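Local coordinates for protein-glutamine gamma-glutamyltransferase (Pseudomonas aeruginosa PAO1, PDB 6G49) that catalyses transglutaminase cross-linking of protein glutamine and lysine side chains in vitro, through its periplasmic domain, and is critical for the viability of the bacterium, at residues L209-L221 with Q307-L321. Numbering follows the deposited sequence.
Sequences LQRFNHEPFAYTL and QVAPERIEQGLEQAL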
ATOM      1  N   LEU A 209      -6.217  14.560  -1.646  1.00 22.42           N
ATOM      2  CA  LEU A 209      -7.321  13.591  -1.675  1.00 23.68           C
ATOM      3  C   LEU A 209      -8.563  14.259  -2.283  1.00 27.75           C
ATOM      4  O   LEU A 209      -9.341  13.650  -3.035  1.00 25.91           O
ATOM      5  CB  LEU A 209      -7.579  13.094  -0.267  1.00 24.67           C
ATOM      6  CG  LEU A 209      -6.519  12.155   0.272  1.00 24.92           C
ATOM      7  CD1 LEU A 209      -6.845  11.862   1.738  1.00 26.91           C
ATOM      8  CD2 LEU A 209      -6.443  10.888  -0.587  1.00 24.78           C
ATOM      9  N   GLN A 210      -8.747  15.549  -1.989  1.00 25.71           N
ATOM     10  CA  GLN A 210      -9.892  16.275  -2.494  0.59 26.32           C
ATOM     11  C   GLN A 210      -9.858  16.373  -4.022  1.00 25.67           C
ATOM     12  O   GLN A 210     -10.916  16.381  -4.708  1.00 25.44           O
ATOM     13  CB  GLN A 210      -9.944  17.667  -1.852  0.59 27.65           C
ATOM     14  CG  GLN A 210     -10.701  17.695  -0.535  0.59 28.21           C
ATOM     15  CD  GLN A 210     -10.881  19.142  -0.152  0.59 41.54           C
ATOM     16  OE1 GLN A 210     -11.935  19.748  -0.387  0.59 51.14           O
ATOM     17  NE2 GLN A 210      -9.806  19.737   0.331  0.59 50.73           N
ATOM     18  N   ARG A 211      -8.672  16.452  -4.621  1.00 23.97           N
ATOM     19  CA  ARG A 211      -8.585  16.534  -6.075  1.00 24.60           C
ATOM     20  C   ARG A 211      -9.134  15.243  -6.702  1.00 26.24           C
ATOM     21  O   ARG A 211      -9.830  15.234  -7.732  1.00 24.80           O
ATOM     22  CB  ARG A 211      -7.162  16.799  -6.580  1.00 28.49           C
ATOM     23  CG  ARG A 211      -6.647  18.186  -6.257  1.00 32.29           C
ATOM     24  CD  ARG A 211      -5.228  18.267  -6.773  1.00 35.74           C
ATOM     25  NE  ARG A 211      -5.133  18.130  -8.221  1.00 35.96           N
ATOM     26  CZ  ARG A 211      -5.191  19.165  -9.056  1.00 37.68           C
ATOM     27  NH1 ARG A 211      -5.353  20.391  -8.577  1.00 33.59           N
ATOM     28  NH2 ARG A 211      -5.111  18.961 -10.348  1.00 31.67           N
ATOM     29  N   PHE A 212      -8.812  14.099  -6.101  1.00 22.27           N
ATOM     30  CA  PHE A 212      -9.305  12.878  -6.628  1.00 22.92           C
ATOM     31  C   PHE A 212     -10.832  12.786  -6.429  1.00 26.49           C
ATOM     32  O   PHE A 212     -11.531  12.180  -7.220  1.00 27.83           O
ATOM     33  CB  PHE A 212      -8.617  11.672  -5.968  1.00 22.19           C
ATOM     34  CG  PHE A 212      -7.149  11.510  -6.294  1.00 22.18           C
ATOM     35  CD1 PHE A 212      -6.712  11.342  -7.594  1.00 23.00           C
ATOM     36  CD2 PHE A 212      -6.200  11.548  -5.279  1.00 21.10           C
ATOM     37  CE1 PHE A 212      -5.376  11.177  -7.896  1.00 25.62           C
ATOM     38  CE2 PHE A 212      -4.862  11.367  -5.579  1.00 23.62           C
ATOM     39  CZ  PHE A 212      -4.448  11.187  -6.881  1.00 22.95           C
ATOM     40  N   ASN A 213     -11.297  13.317  -5.310  1.00 23.59           N
ATOM     41  CA  ASN A 213     -12.711  13.223  -4.979  1.00 24.65           C
ATOM     42  C   ASN A 213     -13.547  14.091  -5.939  1.00 26.17           C
ATOM     43  O   ASN A 213     -14.568  13.640  -6.437  1.00 27.40           O
ATOM     44  CB  ASN A 213     -12.953  13.614  -3.535  1.00 28.66           C
ATOM     45  CG  ASN A 213     -14.379  13.319  -3.095  1.00 31.67           C
ATOM     46  OD1 ASN A 213     -14.884  12.208  -3.297  1.00 42.26           O
ATOM     47  ND2 ASN A 213     -14.968  14.277  -2.417  1.00 38.72           N
ATOM     48  N   HIS A 214     -13.100  15.292  -6.255  1.00 23.45           N
ATOM     49  CA  HIS A 214     -13.932  16.258  -7.039  1.00 25.91           C
ATOM     50  C   HIS A 214     -13.769  16.169  -8.562  1.00 31.96           C
ATOM     51  O   HIS A 214     -14.667  16.613  -9.295  1.00 33.05           O
ATOM     52  CB  HIS A 214     -13.588  17.653  -6.556  1.00 27.70           C
ATOM     53  CG  HIS A 214     -14.057  17.876  -5.158  1.00 35.37           C
ATOM     54  ND1 HIS A 214     -13.442  18.762  -4.310  1.00 47.43           N
ATOM     55  CD2 HIS A 214     -15.077  17.341  -4.459  1.00 45.65           C
ATOM     56  CE1 HIS A 214     -14.063  18.757  -3.150  1.00 39.87           C
ATOM     57  NE2 HIS A 214     -15.045  17.880  -3.201  1.00 45.16           N
ATOM     58  N   GLU A 215     -12.616  15.711  -9.065  1.00 26.99           N
ATOM     59  CA  GLU A 215     -12.348  15.662 -10.474  1.00 24.42           C
ATOM     60  C   GLU A 215     -12.877  14.351 -11.002  1.00 23.30           C
ATOM     61  O   GLU A 215     -13.098  13.435 -10.211  1.00 26.07           O
ATOM     62  CB  GLU A 215     -10.870  15.889 -10.764  1.00 26.35           C
ATOM     63  CG  GLU A 215     -10.406  17.239 -10.296  1.00 26.13           C
ATOM     64  CD  GLU A 215      -8.906  17.402 -10.413  1.00 42.34           C
ATOM     65  OE1 GLU A 215      -8.303  16.684 -11.259  1.00 32.06           O
ATOM     66  OE2 GLU A 215      -8.339  18.223  -9.662  1.00 42.59           O
ATOM     67  N   PRO A 216     -13.129  14.270 -12.325  1.00 24.44           N
ATOM     68  CA  PRO A 216     -13.787  13.108 -12.910  1.00 29.45           C
ATOM     69  C   PRO A 216     -12.834  11.924 -13.159  1.00 27.80           C
ATOM     70  O   PRO A 216     -12.709  11.406 -14.269  1.00 28.99           O
ATOM     71  CB  PRO A 216     -14.382  13.695 -14.201  1.00 28.25           C
ATOM     72  CG  PRO A 216     -13.379  14.749 -14.597  1.00 29.70           C
ATOM     73  CD  PRO A 216     -12.926  15.359 -13.296  1.00 27.68           C
ATOM     74  N   PHE A 217     -12.261  11.442 -12.049  1.00 25.38           N
ATOM     75  CA  PHE A 217     -11.382  10.266 -12.096  1.00 22.26           C
ATOM     76  C   PHE A 217     -12.229   9.007 -12.230  1.00 25.93           C
ATOM     77  O   PHE A 217     -13.304   8.838 -11.626  1.00 27.62           O
ATOM     78  CB  PHE A 217     -10.527  10.245 -10.816  1.00 21.43           C
ATOM     79  CG  PHE A 217      -9.332  11.157 -10.867  1.00 20.92           C
ATOM     80  CD1 PHE A 217      -8.126  10.704 -11.417  1.00 24.34           C
ATOM     81  CD2 PHE A 217      -9.377  12.436 -10.352  1.00 20.95           C
ATOM     82  CE1 PHE A 217      -7.022  11.533 -11.490  1.00 21.98           C
ATOM     83  CE2 PHE A 217      -8.287  13.273 -10.444  1.00 23.49           C
ATOM     84  CZ  PHE A 217      -7.099  12.814 -11.019  1.00 24.48           C
ATOM     85  N   ALA A 218     -11.692   8.076 -12.991  1.00 22.43           N
ATOM     86  CA  ALA A 218     -12.197   6.769 -13.239  1.00 22.49           C
ATOM     87  C   ALA A 218     -11.262   5.738 -12.613  1.00 25.02           C
ATOM     88  O   ALA A 218      -9.992   5.817 -12.759  1.00 23.23           O
ATOM     89  CB  ALA A 218     -12.335   6.521 -14.726  1.00 25.57           C
ATOM     90  N   TYR A 219     -11.877   4.716 -12.023  1.00 22.91           N
ATOM     91  CA  TYR A 219     -11.206   3.553 -11.449  1.00 23.81           C
ATOM     92  C   TYR A 219     -11.565   2.397 -12.388  1.00 25.93           C
ATOM     93  O   TYR A 219     -12.710   2.014 -12.476  1.00 25.80           O
ATOM     94  CB  TYR A 219     -11.702   3.265 -10.047  1.00 21.48           C
ATOM     95  CG  TYR A 219     -10.773   2.360  -9.292  1.00 24.07           C
ATOM     96  CD1 TYR A 219      -9.485   2.757  -9.030  1.00 26.81           C
ATOM     97  CD2 TYR A 219     -11.173   1.111  -8.863  1.00 26.83           C
ATOM     98  CE1 TYR A 219      -8.616   1.946  -8.355  1.00 30.05           C
ATOM     99  CE2 TYR A 219     -10.306   0.287  -8.181  1.00 25.47           C
ATOM    100  CZ  TYR A 219      -9.026   0.720  -7.930  1.00 27.38           C
ATOM    101  OH  TYR A 219      -8.133  -0.064  -7.257  1.00 29.48           O
ATOM    102  N   THR A 220     -10.580   1.847 -13.082  1.00 23.61           N
ATOM    103  CA  THR A 220     -10.822   0.835 -14.128  1.00 23.91           C
ATOM    104  C   THR A 220      -9.669  -0.192 -14.147  1.00 27.82           C
ATOM    105  O   THR A 220      -8.507   0.155 -13.966  1.00 24.87           O
ATOM    106  CB  THR A 220     -11.014   1.528 -15.487  1.00 29.65           C
ATOM    107  OG1 THR A 220     -11.134   0.541 -16.515  1.00 27.48           O
ATOM    108  CG2 THR A 220      -9.874   2.433 -15.882  1.00 28.10           C
ATOM    109  N   LEU A 221     -10.022  -1.413 -14.539  1.00 28.56           N
ATOM    110  CA  LEU A 221      -9.089  -2.479 -14.757  1.00 31.24           C
ATOM    111  C   LEU A 221      -8.476  -2.379 -16.153  1.00 36.18           C
ATOM    112  O   LEU A 221      -7.604  -3.161 -16.442  1.00 34.13           O
ATOM    113  CB  LEU A 221      -9.829  -3.806 -14.585  1.00 30.62           C
ATOM    114  CG  LEU A 221     -10.024  -4.241 -13.141  1.00 31.10           C
ATOM    115  CD1 LEU A 221     -11.018  -5.383 -13.012  1.00 43.65           C
ATOM    116  CD2 LEU A 221      -8.683  -4.661 -12.545  1.00 32.48           C
ATOM    117  N   GLN A 307     -11.291   7.720  -2.585  1.00 22.28           N
ATOM    118  CA  GLN A 307     -11.889   8.952  -3.042  1.00 22.54           C
ATOM    119  C   GLN A 307     -12.662   8.767  -4.350  1.00 24.73           C
ATOM    120  O   GLN A 307     -13.509   9.611  -4.691  1.00 27.21           O
ATOM    121  CB  GLN A 307     -10.852  10.057  -3.210  1.00 21.94           C
ATOM    122  CG  GLN A 307     -10.085  10.317  -1.921  1.00 22.61           C
ATOM    123  CD  GLN A 307     -11.002  10.780  -0.820  1.00 25.74           C
ATOM    124  OE1 GLN A 307     -11.858  11.635  -1.050  1.00 28.75           O
ATOM    125  NE2 GLN A 307     -10.789  10.284   0.384  1.00 25.83           N
ATOM    126  N   VAL A 308     -12.291   7.759  -5.138  1.00 23.37           N
ATOM    127  CA  VAL A 308     -12.815   7.551  -6.483  0.55 24.42           C
ATOM    128  C   VAL A 308     -13.747   6.337  -6.513  1.00 26.35           C
ATOM    129  O   VAL A 308     -14.731   6.342  -7.232  1.00 32.13           O
ATOM    130  CB  VAL A 308     -11.652   7.355  -7.468  0.55 24.10           C
ATOM    131  CG1 VAL A 308     -12.148   7.128  -8.893  0.55 23.21           C
ATOM    132  CG2 VAL A 308     -10.688   8.517  -7.394  0.55 24.38           C
ATOM    133  N   ALA A 309     -13.408   5.297  -5.763  1.00 22.23           N
ATOM    134  CA  ALA A 309     -14.136   4.016  -5.812  1.00 23.14           C
ATOM    135  C   ALA A 309     -14.342   3.513  -4.408  1.00 22.78           C
ATOM    136  O   ALA A 309     -13.873   2.445  -4.012  1.00 23.66           O
ATOM    137  CB  ALA A 309     -13.458   3.008  -6.719  1.00 24.65           C
ATOM    138  N   PRO A 310     -15.084   4.283  -3.560  1.00 21.26           N
ATOM    139  CA  PRO A 310     -15.315   3.862  -2.193  1.00 21.13           C
ATOM    140  C   PRO A 310     -15.990   2.489  -2.078  1.00 21.40           C
ATOM    141  O   PRO A 310     -15.690   1.766  -1.142  1.00 23.40           O
ATOM    142  CB  PRO A 310     -16.201   5.002  -1.595  1.00 23.66           C
ATOM    143  CG  PRO A 310     -16.815   5.660  -2.840  1.00 22.41           C
ATOM    144  CD  PRO A 310     -15.730   5.567  -3.879  1.00 23.81           C
ATOM    145  N   GLU A 311     -16.861   2.162  -3.031  1.00 24.32           N
ATOM    146  CA  GLU A 311     -17.533   0.874  -3.089  1.00 29.78           C
ATOM    147  C   GLU A 311     -16.527  -0.296  -3.154  1.00 25.41           C
ATOM    148  O   GLU A 311     -16.798  -1.336  -2.624  1.00 27.70           O
ATOM    149  CB  GLU A 311     -18.572   0.876  -4.232  1.00 29.30           C
ATOM    150  CG  GLU A 311     -18.009   0.978  -5.664  1.00 43.79           C
ATOM    151  CD  GLU A 311     -17.558   2.340  -6.231  1.00 46.90           C
ATOM    152  OE1 GLU A 311     -17.571   3.375  -5.484  1.00 30.35           O
ATOM    153  OE2 GLU A 311     -17.200   2.362  -7.437  1.00 58.45           O
ATOM    154  N   ARG A 312     -15.420  -0.115  -3.855  1.00 28.50           N
ATOM    155  CA  ARG A 312     -14.323  -1.100  -3.947  0.50 24.12           C
ATOM    156  C   ARG A 312     -13.858  -1.474  -2.538  1.00 22.65           C
ATOM    157  O   ARG A 312     -13.632  -2.614  -2.186  1.00 22.45           O
ATOM    158  CB  ARG A 312     -13.133  -0.504  -4.702  0.50 26.78           C
ATOM    159  CG  ARG A 312     -11.771  -1.110  -4.332  0.50 24.06           C
ATOM    160  CD  ARG A 312     -11.629  -2.472  -4.925  0.50 21.04           C
ATOM    161  NE  ARG A 312     -10.324  -3.050  -4.527  0.50 13.97           N
ATOM    162  CZ  ARG A 312     -10.113  -3.885  -3.502  0.50 18.54           C
ATOM    163  NH1 ARG A 312      -9.025  -4.668  -3.478  0.50 11.17           N
ATOM    164  NH2 ARG A 312     -11.004  -3.940  -2.514  0.50 18.37           N
ATOM    165  N   ILE A 313     -13.685  -0.443  -1.692  1.00 21.19           N
ATOM    166  CA  ILE A 313     -13.205  -0.662  -0.367  1.00 22.28           C
ATOM    167  C   ILE A 313     -14.300  -1.247   0.527  1.00 24.41           C
ATOM    168  O   ILE A 313     -14.048  -2.152   1.339  1.00 27.43           O
ATOM    169  CB  ILE A 313     -12.554   0.636   0.186  1.00 20.69           C
ATOM    170  CG1 ILE A 313     -11.347   1.078  -0.646  1.00 26.48           C
ATOM    171  CG2 ILE A 313     -12.178   0.484   1.643  1.00 24.67           C
ATOM    172  CD1 ILE A 313     -10.202   0.061  -0.635  1.00 29.28           C
ATOM    173  N   GLU A 314     -15.524  -0.729   0.384  1.00 24.76           N
ATOM    174  CA  GLU A 314     -16.568  -1.075   1.312  0.63 24.43           C
ATOM    175  C   GLU A 314     -17.203  -2.420   0.927  1.00 27.86           C
ATOM    176  O   GLU A 314     -17.668  -3.086   1.815  1.00 33.86           O
ATOM    177  CB  GLU A 314     -17.645   0.007   1.311  0.63 28.45           C
ATOM    178  CG  GLU A 314     -17.172   1.327   1.911  0.63 27.76           C
ATOM    179  CD  GLU A 314     -16.615   1.292   3.333  0.63 32.13           C
ATOM    180  OE1 GLU A 314     -16.896   0.324   4.096  0.63 33.79           O
ATOM    181  OE2 GLU A 314     -15.861   2.238   3.684  0.63 38.99           O
ATOM    182  N   GLN A 315     -17.139  -2.794  -0.361  1.00 27.81           N
ATOM    183  CA  GLN A 315     -17.867  -4.000  -0.937  0.52 27.65           C
ATOM    184  C   GLN A 315     -16.890  -5.085  -1.416  1.00 31.23           C
ATOM    185  O   GLN A 315     -17.281  -6.232  -1.547  1.00 32.94           O
ATOM    186  CB  GLN A 315     -18.675  -3.640  -2.191  0.52 24.93           C
ATOM    187  CG  GLN A 315     -19.752  -2.577  -1.973  0.52 25.16           C
ATOM    188  CD  GLN A 315     -20.540  -2.248  -3.226  0.52 33.10           C
ATOM    189  OE1 GLN A 315     -20.219  -2.643  -4.367  0.52 24.96           O
ATOM    190  NE2 GLN A 315     -21.630  -1.536  -3.009  0.52 22.11           N
ATOM    191  N   GLY A 316     -15.675  -4.692  -1.853  1.00 29.82           N
ATOM    192  CA  GLY A 316     -14.694  -5.610  -2.542  1.00 28.12           C
ATOM    193  C   GLY A 316     -14.699  -5.445  -4.032  1.00 29.99           C
ATOM    194  O   GLY A 316     -15.730  -5.029  -4.615  1.00 28.32           O
ATOM    195  N   LEU A 317     -13.590  -5.763  -4.748  1.00 26.20           N
ATOM    196  CA  LEU A 317     -13.517  -5.404  -6.211  0.50 25.53           C
ATOM    197  C   LEU A 317     -14.606  -6.201  -6.980  1.00 24.91           C
ATOM    198  O   LEU A 317     -15.134  -5.598  -7.951  1.00 31.43           O
ATOM    199  CB  LEU A 317     -12.126  -5.606  -6.895  0.50 27.14           C
ATOM    200  CG  LEU A 317     -12.019  -5.234  -8.394  0.50 27.98           C
ATOM    201  CD1 LEU A 317     -12.066  -3.735  -8.678  0.50 25.81           C
ATOM    202  CD2 LEU A 317     -10.765  -5.794  -9.087  0.50 23.01           C
ATOM    203  N   GLU A 318     -14.867  -7.429  -6.629  1.00 35.44           N
ATOM    204  CA  GLU A 318     -15.718  -8.158  -7.591  0.51 33.68           C
ATOM    205  C   GLU A 318     -17.190  -7.775  -7.393  1.00 35.97           C
ATOM    206  O   GLU A 318     -17.968  -8.014  -8.316  1.00 32.18           O
ATOM    207  CB  GLU A 318     -15.484  -9.661  -7.537  0.51 27.84           C
ATOM    208  CG  GLU A 318     -14.056 -10.025  -7.858  0.51 21.18           C
ATOM    209  CD  GLU A 318     -13.617  -9.671  -9.245  0.51 20.38           C
ATOM    210  OE1 GLU A 318     -14.059 -10.312 -10.166  0.51 22.21           O
ATOM    211  OE2 GLU A 318     -12.836  -8.721  -9.406  0.51 21.41           O
ATOM    212  N   GLN A 319     -17.494  -7.016  -6.320  1.00 33.05           N
ATOM    213  CA  GLN A 319     -18.801  -6.386  -6.112  1.00 31.11           C
ATOM    214  C   GLN A 319     -18.813  -4.972  -6.665  1.00 38.45           C
ATOM    215  O   GLN A 319     -19.783  -4.241  -6.424  1.00 33.75           O
ATOM    216  CB  GLN A 319     -19.170  -6.361  -4.623  1.00 30.71           C
ATOM    217  CG  GLN A 319     -19.474  -7.719  -4.054  1.00 35.50           C
ATOM    218  CD  GLN A 319     -18.226  -8.559  -4.212  1.00 48.19           C
ATOM    219  OE1 GLN A 319     -17.159  -8.256  -3.648  1.00 44.18           O
ATOM    220  NE2 GLN A 319     -18.338  -9.608  -5.016  1.00 42.43           N
ATOM    221  N   ALA A 320     -17.755  -4.583  -7.347  1.00 32.37           N
ATOM    222  CA  ALA A 320     -17.699  -3.246  -7.870  1.00 37.63           C
ATOM    223  C   ALA A 320     -17.251  -3.257  -9.300  1.00 38.48           C
ATOM    224  O   ALA A 320     -17.777  -2.538 -10.127  1.00 41.80           O
ATOM    225  CB  ALA A 320     -16.744  -2.408  -7.040  1.00 42.71           C
ATOM    226  N   LEU A 321     -16.258  -4.083  -9.587  1.00 39.81           N
ATOM    227  CA  LEU A 321     -15.730  -4.114 -10.927  1.00 37.95           C
ATOM    228  C   LEU A 321     -15.584  -5.456 -11.600  1.00 36.10           C
ATOM    229  O   LEU A 321     -15.607  -6.513 -11.001  1.00 35.70           O
ATOM    230  CB  LEU A 321     -14.363  -3.419 -10.973  1.00 45.03           C
ATOM    231  CG  LEU A 321     -14.288  -1.895 -10.927  1.00 42.56           C
ATOM    232  CD1 LEU A 321     -12.871  -1.477 -11.272  1.00 50.93           C
ATOM    233  CD2 LEU A 321     -15.273  -1.277 -11.893  1.00 43.13           C
TER
HETATM  234  O   HOH W   1     -15.615  10.956  -6.010  1.00 36.93           O
HETATM  235  O   HOH W   2      -7.991  -2.279  -6.044  1.00 27.51           O
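Beside the putative active site of the periplasmic transglutaminase-like domain, Tyr219 of strand 218-219 packs against the chain that follows the predicted catalytic Asp303. Its CG lies anti to the backbone N (chi1 -163°), which turns the ring toward Ala309 and Leu321: CD2 is 3.7 Å from Ala309 CB and 3.9 Å from Leu321 CD1, both approaching obliquely. Water 2, in the ring plane at its edge, lies a very short 2.5 Å from Tyr219 OH and accepts from Arg312 NE; Arg312 NH1 is held separately by Gln268 O. Further along, Leu221 CD1 meets Leu317 CD2 tip to tip. Val308 CG1 sits 3.4 Å from Phe217 O, while CG2 touches Phe212 CB and Phe217 CB. Arg312, Leu317 and Val308 each have a second conformer, which may differ. At the end of helix 201-214, the bent Gln307 side chain crosses Leu209 at about a right angle, CG to CD2 3.9 Å, and water 1 lies 2.9 Å from Asn213 O and 2.8 Å from Gln307 O, placed to bridge the backbones, though with more acceptors than protons. Tyr219 also stacks on Phe242 and touches Cys243, so this largely apolar contact borders a site consistent with the superfamily's Cys-His-Asp triad.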